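Local coordinates for porin (Rhodobacter capsulatus, PDB 3POR), which forms water-filled channels across the outer membrane, through which small hydrophilic solutes of up to about 0.6 kDa diffuse passively, at the interface of chains A and B. Residues are numbered along the deposited sequence; one frame, centred on the assembly and turned at random. Chains: chain A/B, Porin.

The interface of chains A and B. Residues chain A 50, 53-56; chain B 23-26, 48.
One face of the B:His48 imidazole is covered by the side chain of A:Glu54, whose CG methylene lies over the ring centre, 3.6 Å from the centroid, in a CH-pi contact. The carboxylate follows the ring, stacked and turned 4° from its plane. A flat imidazole suits this, offering one face to methylene and carboxylate together. Farther from the ring than the carboxylate, the guanidinium groups of B:Arg24 and B:Arg26 lie against each other: NH2 of the former over the centre of the latter, NE of B:Arg26 over a face of B:Arg24, offset toward its rim.

The patch belongs to the subunit interface of a trimeric Gram-negative porin, an antiparallel beta-barrel: the loop after helix 50-53 of one subunit reaches strand 19-34 and 3-10 helix 47-49 of the next. Glutamate suits this reach because its chain offers an apolar stem and a charged end. CG stands anti to the backbone N (chi1 -154°) and the bend at chi2 lays the carboxylate along the imidazole. There OE2 of A:Glu54 forms a salt bridge with NH1 of B:Arg24 at 3.2 Å, the side chains running alongside. B:Arg24 is extended from CG to NE, so its charge reaches the carboxylate while CB passes the A:Glu54 carbonyl O at 3.6 Å. NH1 of B:Arg26 stays 4.6 Å from OE2 of A:Glu54; its positive charge may stabilise the carboxylate's negative form, which may ease packing of the like-charged guanidiniums.

Small residues let the backbones approach. B:Ser25 N donates to A:Ala53 O at 3.2 Å, nearly straight at the hydrogen but from above the carbonyl plane. A water joins the A:Ser50 carbonyl O (2.8 Å) to B:Ser25 O (3.0 Å), bridging two acceptors.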
loop_
_atom_site.group_PDB
_atom_site.type_symbol
_atom_site.label_atom_id
_atom_site.label_comp_id
_atom_site.label_asym_id
_atom_site.label_seq_id
_atom_site.Cartn_x
_atom_site.Cartn_y
_atom_site.Cartn_z
ATOM N N SER A 50 -3.750 -2.065 2.708
ATOM C CA SER A 50 -2.810 -1.933 3.788
ATOM C C SER A 50 -3.158 -0.729 4.623
ATOM O O SER A 50 -3.293 -0.820 5.837
ATOM C CB SER A 50 -1.460 -1.763 3.197
ATOM O OG SER A 50 -1.270 -2.965 2.506
ATOM N N ALA A 53 -6.548 -1.092 6.452
ATOM C CA ALA A 53 -6.558 -2.242 7.312
ATOM C C ALA A 53 -5.844 -1.883 8.574
ATOM O O ALA A 53 -6.143 -2.358 9.638
ATOM C CB ALA A 53 -5.849 -3.342 6.700
ATOM N N GLU A 54 -4.914 -0.986 8.554
ATOM C CA GLU A 54 -4.223 -0.483 9.716
ATOM C C GLU A 54 -5.128 0.409 10.573
ATOM O O GLU A 54 -4.679 0.869 11.614
ATOM C CB GLU A 54 -3.081 0.299 9.221
ATOM C CG GLU A 54 -1.920 0.382 10.174
ATOM C CD GLU A 54 -1.792 1.663 10.961
ATOM O OE1 GLU A 54 -2.363 2.658 10.474
ATOM O OE2 GLU A 54 -1.102 1.632 12.009
ATOM N N THR A 55 -6.375 0.766 10.230
ATOM C CA THR A 55 -7.212 1.572 11.098
ATOM C C THR A 55 -8.466 0.816 11.375
ATOM O O THR A 55 -9.263 1.227 12.197
ATOM C CB THR A 55 -7.558 2.969 10.464
ATOM O OG1 THR A 55 -7.615 3.102 9.033
ATOM C CG2 THR A 55 -6.349 3.788 10.841
ATOM N N GLY A 56 -8.705 -0.310 10.732
ATOM C CA GLY A 56 -9.852 -1.094 11.066
ATOM C C GLY A 56 -10.936 -0.785 10.108
ATOM O O GLY A 56 -12.022 -1.286 10.338
ATOM N N SER B 23 -9.843 -1.633 16.127
ATOM C CA SER B 23 -9.078 -2.775 15.648
ATOM C C SER B 23 -8.122 -2.469 14.494
ATOM O O SER B 23 -8.136 -1.368 13.951
ATOM C CB SER B 23 -9.959 -3.843 15.193
ATOM O OG SER B 23 -10.647 -3.337 14.089
ATOM N N ARG B 24 -7.212 -3.379 14.181
ATOM C CA ARG B 24 -6.269 -3.182 13.128
ATOM C C ARG B 24 -5.564 -4.452 12.856
ATOM O O ARG B 24 -5.601 -5.299 13.731
ATOM C CB ARG B 24 -5.198 -2.198 13.456
ATOM C CG ARG B 24 -4.294 -2.467 14.542
ATOM C CD ARG B 24 -3.219 -1.485 14.175
ATOM N NE ARG B 24 -2.113 -1.758 15.051
ATOM C CZ ARG B 24 -1.230 -0.864 15.426
ATOM N NH1 ARG B 24 -1.315 0.380 14.994
ATOM N NH2 ARG B 24 -0.237 -1.223 16.251
ATOM N N SER B 25 -4.964 -4.548 11.687
ATOM C CA SER B 25 -4.040 -5.594 11.406
ATOM C C SER B 25 -2.922 -4.964 10.595
ATOM O O SER B 25 -3.182 -4.005 9.854
ATOM C CB SER B 25 -4.727 -6.705 10.652
ATOM O OG SER B 25 -5.471 -6.244 9.558
ATOM N N ARG B 26 -1.665 -5.432 10.746
ATOM C CA ARG B 26 -0.459 -4.993 10.040
ATOM C C ARG B 26 0.348 -6.224 9.603
ATOM O O ARG B 26 0.063 -7.297 10.155
ATOM C CB ARG B 26 0.370 -4.152 10.957
ATOM C CG ARG B 26 -0.409 -2.982 11.563
ATOM C CD ARG B 26 0.510 -1.964 12.248
ATOM N NE ARG B 26 1.272 -2.594 13.315
ATOM C CZ ARG B 26 2.196 -1.973 14.021
ATOM N NH1 ARG B 26 2.450 -0.712 13.733
ATOM N NH2 ARG B 26 2.797 -2.589 15.041
ATOM N N HIS B 48 1.423 -1.042 5.226
ATOM C CA HIS B 48 0.783 0.245 5.156
ATOM C C HIS B 48 1.823 1.322 4.925
ATOM O O HIS B 48 1.391 2.439 4.627
ATOM C CB HIS B 48 -0.044 0.489 6.446
ATOM C CG HIS B 48 0.707 0.687 7.705
ATOM N ND1 HIS B 48 1.389 -0.183 8.392
ATOM C CD2 HIS B 48 0.866 1.889 8.320
ATOM C CE1 HIS B 48 1.969 0.427 9.390
ATOM N NE2 HIS B 48 1.651 1.683 9.344
HETATM O O HOH W 1 -1.908 -2.504 7.599
#